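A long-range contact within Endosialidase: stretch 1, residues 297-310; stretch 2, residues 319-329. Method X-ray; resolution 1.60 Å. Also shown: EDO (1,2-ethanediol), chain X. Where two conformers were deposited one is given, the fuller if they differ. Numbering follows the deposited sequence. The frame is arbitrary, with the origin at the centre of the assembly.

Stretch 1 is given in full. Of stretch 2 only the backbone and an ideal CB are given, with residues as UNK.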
# COMPACT_ATOMS: atom_id res chain seq x y z
N VAL A 297 -31.50 17.82 -8.63
CA VAL A 297 -32.68 18.05 -7.79
C VAL A 297 -33.38 19.35 -8.14
O VAL A 297 -32.75 20.39 -8.26
CB VAL A 297 -32.30 18.08 -6.31
CG1 VAL A 297 -33.52 18.49 -5.44
CG2 VAL A 297 -31.78 16.72 -5.91
N ILE A 298 -34.70 19.28 -8.27
CA ILE A 298 -35.51 20.47 -8.51
C ILE A 298 -36.09 20.95 -7.16
O ILE A 298 -36.10 22.15 -6.89
CB ILE A 298 -36.61 20.16 -9.53
CG1 ILE A 298 -35.99 20.02 -10.93
CG2 ILE A 298 -37.73 21.25 -9.50
CD1 ILE A 298 -36.63 18.99 -11.76
N ASP A 299 -36.56 20.03 -6.32
CA ASP A 299 -37.10 20.39 -5.01
C ASP A 299 -36.72 19.29 -4.00
O ASP A 299 -37.26 18.18 -4.07
CB ASP A 299 -38.63 20.51 -5.13
CG ASP A 299 -39.33 21.05 -3.87
OD1 ASP A 299 -38.90 20.79 -2.74
OD2 ASP A 299 -40.39 21.70 -4.01
N ASP A 300 -35.81 19.58 -3.07
CA ASP A 300 -35.35 18.56 -2.13
C ASP A 300 -36.47 18.04 -1.22
O ASP A 300 -36.63 16.82 -1.05
CB ASP A 300 -34.26 19.10 -1.21
CG ASP A 300 -32.89 18.87 -1.74
OD1 ASP A 300 -32.45 17.70 -1.88
OD2 ASP A 300 -32.23 19.90 -2.00
N ASP A 301 -37.23 18.96 -0.65
CA ASP A 301 -38.26 18.57 0.31
C ASP A 301 -39.38 17.73 -0.29
O ASP A 301 -40.00 16.91 0.40
CB ASP A 301 -38.88 19.82 0.92
CG ASP A 301 -37.93 20.56 1.83
OD1 ASP A 301 -36.91 19.97 2.23
OD2 ASP A 301 -38.22 21.72 2.14
N ASN A 302 -39.64 17.93 -1.58
CA ASN A 302 -40.72 17.22 -2.24
C ASN A 302 -40.25 16.13 -3.18
O ASN A 302 -41.07 15.49 -3.87
CB ASN A 302 -41.62 18.21 -2.97
CG ASN A 302 -42.35 19.11 -1.99
OD1 ASN A 302 -43.05 18.62 -1.10
ND2 ASN A 302 -42.15 20.42 -2.10
N TYR A 303 -38.93 15.90 -3.16
CA TYR A 303 -38.32 14.80 -3.91
C TYR A 303 -38.64 14.92 -5.39
O TYR A 303 -39.00 13.95 -6.06
CB TYR A 303 -38.73 13.43 -3.34
CG TYR A 303 -38.16 13.26 -1.96
CD1 TYR A 303 -38.83 13.77 -0.85
CD2 TYR A 303 -36.92 12.65 -1.78
CE1 TYR A 303 -38.32 13.66 0.41
CE2 TYR A 303 -36.37 12.54 -0.50
CZ TYR A 303 -37.08 13.05 0.59
OH TYR A 303 -36.55 12.96 1.87
N THR A 304 -38.52 16.14 -5.88
CA THR A 304 -38.66 16.37 -7.33
C THR A 304 -37.27 16.43 -7.94
O THR A 304 -36.44 17.24 -7.54
CB THR A 304 -39.41 17.72 -7.59
OG1 THR A 304 -40.67 17.74 -6.88
CG2 THR A 304 -39.68 17.89 -9.07
N PHE A 305 -37.00 15.57 -8.91
CA PHE A 305 -35.68 15.56 -9.55
C PHE A 305 -35.78 15.10 -11.00
O PHE A 305 -36.82 14.63 -11.45
CB PHE A 305 -34.64 14.77 -8.73
CG PHE A 305 -34.92 13.28 -8.54
CD1 PHE A 305 -34.94 12.38 -9.61
CD2 PHE A 305 -35.01 12.76 -7.25
CE1 PHE A 305 -35.14 11.00 -9.40
CE2 PHE A 305 -35.18 11.37 -7.02
CZ PHE A 305 -35.26 10.49 -8.07
N ALA A 306 -34.69 15.27 -11.73
CA ALA A 306 -34.68 14.89 -13.13
C ALA A 306 -33.44 14.02 -13.39
O ALA A 306 -32.38 14.23 -12.77
CB ALA A 306 -34.66 16.11 -14.03
N VAL A 307 -33.57 13.08 -14.32
CA VAL A 307 -32.45 12.21 -14.74
C VAL A 307 -32.31 12.41 -16.25
O VAL A 307 -33.32 12.46 -16.95
CB VAL A 307 -32.83 10.75 -14.45
CG1 VAL A 307 -31.96 9.75 -15.24
CG2 VAL A 307 -32.84 10.47 -12.93
N GLY A 308 -31.09 12.57 -16.75
CA GLY A 308 -30.95 12.74 -18.19
C GLY A 308 -31.08 11.40 -18.91
O GLY A 308 -30.83 10.32 -18.34
N TYR A 309 -31.46 11.45 -20.18
CA TYR A 309 -31.45 10.20 -20.97
C TYR A 309 -31.38 10.50 -22.45
O TYR A 309 -31.64 11.64 -22.90
CB TYR A 309 -32.72 9.34 -20.70
CG TYR A 309 -33.93 9.78 -21.55
CD1 TYR A 309 -34.71 10.88 -21.16
CD2 TYR A 309 -34.27 9.10 -22.71
CE1 TYR A 309 -35.82 11.28 -21.89
CE2 TYR A 309 -35.37 9.52 -23.48
CZ TYR A 309 -36.12 10.60 -23.06
OH TYR A 309 -37.22 11.03 -23.81
N HIS A 310 -30.99 9.49 -23.22
CA HIS A 310 -31.16 9.61 -24.67
C HIS A 310 -31.38 8.24 -25.29
O HIS A 310 -31.08 7.18 -24.69
CB HIS A 310 -29.91 10.30 -25.30
CG HIS A 310 -28.74 9.38 -25.50
ND1 HIS A 310 -27.88 9.01 -24.49
CD2 HIS A 310 -28.27 8.77 -26.62
CE1 HIS A 310 -26.93 8.22 -24.97
NE2 HIS A 310 -27.16 8.05 -26.27
N UNK A 319 -33.68 12.90 -26.93
CA UNK A 319 -32.77 13.22 -25.82
C UNK A 319 -33.53 14.15 -24.90
O UNK A 319 -34.25 15.06 -25.37
CB UNK A 319 -31.46 13.85 -26.30
N UNK A 320 -33.39 13.95 -23.60
CA UNK A 320 -34.04 14.90 -22.70
C UNK A 320 -33.91 14.44 -21.28
O UNK A 320 -32.83 13.96 -20.86
CB UNK A 320 -35.52 15.08 -23.06
N UNK A 321 -35.00 14.59 -20.52
CA UNK A 321 -34.97 14.23 -19.10
C UNK A 321 -36.11 13.30 -18.74
O UNK A 321 -37.16 13.30 -19.39
CB UNK A 321 -35.03 15.49 -18.23
N UNK A 322 -35.90 12.50 -17.71
CA UNK A 322 -36.99 11.83 -17.02
C UNK A 322 -37.27 12.68 -15.80
O UNK A 322 -36.41 12.82 -14.91
CB UNK A 322 -36.65 10.38 -16.65
N UNK A 323 -38.48 13.23 -15.73
CA UNK A 323 -38.84 14.14 -14.66
C UNK A 323 -39.71 13.42 -13.62
O UNK A 323 -40.78 12.91 -13.94
CB UNK A 323 -39.57 15.36 -15.22
N UNK A 324 -39.23 13.36 -12.38
CA UNK A 324 -39.90 12.64 -11.30
C UNK A 324 -40.52 13.69 -10.38
O UNK A 324 -39.82 14.46 -9.73
CB UNK A 324 -38.93 11.73 -10.54
N UNK A 325 -41.85 13.72 -10.31
CA UNK A 325 -42.49 14.78 -9.55
C UNK A 325 -42.37 14.59 -8.03
O UNK A 325 -42.25 15.57 -7.27
CB UNK A 325 -43.97 14.87 -9.94
N UNK A 326 -42.37 13.32 -7.60
CA UNK A 326 -42.20 12.98 -6.20
C UNK A 326 -41.69 11.57 -6.12
O UNK A 326 -42.46 10.61 -6.09
CB UNK A 326 -43.50 13.14 -5.42
N UNK A 327 -40.37 11.46 -6.12
CA UNK A 327 -39.75 10.15 -6.16
C UNK A 327 -39.85 9.42 -4.82
O UNK A 327 -39.63 8.22 -4.78
CB UNK A 327 -38.28 10.28 -6.57
N UNK A 328 -40.14 10.15 -3.73
CA UNK A 328 -40.25 9.50 -2.43
C UNK A 328 -41.57 8.72 -2.39
O UNK A 328 -41.59 7.52 -2.12
CB UNK A 328 -40.18 10.52 -1.29
N UNK A 329 -42.68 9.37 -2.66
CA UNK A 329 -43.97 8.69 -2.61
C UNK A 329 -44.23 7.83 -3.83
O UNK A 329 -44.94 6.83 -3.74
CB UNK A 329 -45.10 9.72 -2.46
C1 EDO X . -42.02 14.08 0.82
O1 EDO X . -42.76 13.73 2.01
C2 EDO X . -42.76 13.62 -0.43
O2 EDO X . -44.17 13.56 -0.17

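The two strands run antiparallel, so CB directions along 319-324 alternate between the two faces of the sheet.

Position 319 lies opposite His310, its ideal CB 4.0 Å from His310 CB. A leucine, valine or isoleucine would cover that carbon. It is Leu319, whose CG lies 4.0 Å from His310 CB.

Position 320 has phi/psi of 174/-139, a region open mainly to glycine; an ideal CB would lie 4.0 Å from Tyr309 CE1. Gly320 is found: its N lies over one face of the Tyr309 ring while donating to Tyr309 O (3.0 Å), and its O accepts from Tyr309 N (2.9 Å).

At 321 the neighbour is Gly308, which offers no side chain, with Ala306 CB 4.3 Å from the ideal CB. This open, apolar place would take a branched or long aliphatic chain. Ile321 brings its CD1 to 4.0 Å from Ala306 CB.

Position 322 points to the face of Val307 and Tyr309, where an aliphatic chain could pack. Leu322 does so: its CD2 lies 3.5 Å from Tyr309 CD1, while its N donates to Val307 O at 2.7 Å.

Position 323 shares a face with small Ala306, leaving room for a large side chain to reach Ile298 and Thr304; leucine, methionine or an aromatic could serve. Tyr323, chi1 t, sets CE1 3.7 Å from Ile298 CD1, which meets the ring edge.

At 324, beside Phe305 and Val307, a flat or aliphatic apolar group fits. Phe324 receives Phe305 CE1 over one face of its ring, and its CE1 is 4.0 Å from Val307 CG2.

Position 325 points away, so polar residues are easily accommodated. It is Asn325, whose OD1 accepts from Tyr323 OH (2.9 Å); its backbone O accepts from Thr304 OG1 (2.7 Å).

Position 326 points sideways just before three residues with helical phi/psi, where Asn, Asp, Ser or Thr could accept from the amides that follow. In Asn326, ND2 also donates to ethanediol O2 (3.1 Å).

The ideal CB of 327 is already 3.3 Å from Phe305 CE2, favouring a small residue. Ala327 fits, its N donating to Tyr303 O (2.8 Å).

Position 328 directs its CB at the Tyr303 ring, inviting an apolar or aromatic group. Tyr328 CB lies 3.7 Å from that ring's centroid, a CH-pi contact; the two rings form an oblique pair (centroids 5.1 Å apart, planes at 44°), and Tyr328 OH is hydrogen-bonded elsewhere in the structure.

Position 329 touches nothing of stretch 1, so many residues would do; it is Ser329, whose N donates to Asn326 OD1 (3.0 Å).

Stretch 2 (319-329) LGILYFNNAYS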
# COMPACT_ATOMS: atom_id res chain seq x y z
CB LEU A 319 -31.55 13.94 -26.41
CG LEU A 319 -30.47 14.28 -25.37
CD1 LEU A 319 -29.04 14.19 -26.00
CD2 LEU A 319 -30.67 15.67 -24.74
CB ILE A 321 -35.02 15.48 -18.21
CG1 ILE A 321 -36.40 16.19 -18.29
CG2 ILE A 321 -33.85 16.45 -18.58
CD1 ILE A 321 -36.49 17.40 -17.35
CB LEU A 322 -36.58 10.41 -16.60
CG LEU A 322 -36.00 9.55 -17.75
CD1 LEU A 322 -35.67 8.17 -17.21
CD2 LEU A 322 -36.98 9.43 -18.96
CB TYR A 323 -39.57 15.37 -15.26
CG TYR A 323 -40.20 16.26 -14.21
CD1 TYR A 323 -39.47 17.24 -13.58
CD2 TYR A 323 -41.53 16.09 -13.86
CE1 TYR A 323 -40.07 18.04 -12.61
CE2 TYR A 323 -42.12 16.86 -12.90
CZ TYR A 323 -41.40 17.83 -12.28
OH TYR A 323 -42.07 18.59 -11.31
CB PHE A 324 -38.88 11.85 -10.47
CG PHE A 324 -38.31 10.67 -11.17
CD1 PHE A 324 -37.31 10.82 -12.16
CD2 PHE A 324 -38.73 9.39 -10.82
CE1 PHE A 324 -36.78 9.71 -12.79
CE2 PHE A 324 -38.18 8.26 -11.44
CZ PHE A 324 -37.18 8.43 -12.42
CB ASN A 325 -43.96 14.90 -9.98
CG ASN A 325 -44.59 16.16 -9.43
OD1 ASN A 325 -44.16 17.28 -9.77
ND2 ASN A 325 -45.57 16.00 -8.55
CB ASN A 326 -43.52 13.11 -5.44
CG ASN A 326 -43.37 12.82 -3.94
OD1 ASN A 326 -42.38 12.23 -3.46
ND2 ASN A 326 -44.40 13.19 -3.19
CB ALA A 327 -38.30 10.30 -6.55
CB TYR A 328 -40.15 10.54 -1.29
CG TYR A 328 -40.28 9.93 0.10
CD1 TYR A 328 -41.53 9.60 0.63
CD2 TYR A 328 -39.14 9.67 0.88
CE1 TYR A 328 -41.65 9.01 1.89
CE2 TYR A 328 -39.25 9.10 2.14
CZ TYR A 328 -40.50 8.78 2.64
OH TYR A 328 -40.60 8.20 3.88
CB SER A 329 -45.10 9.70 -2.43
OG SER A 329 -45.12 10.61 -3.52
O HOH W 1 -43.67 16.23 -4.91
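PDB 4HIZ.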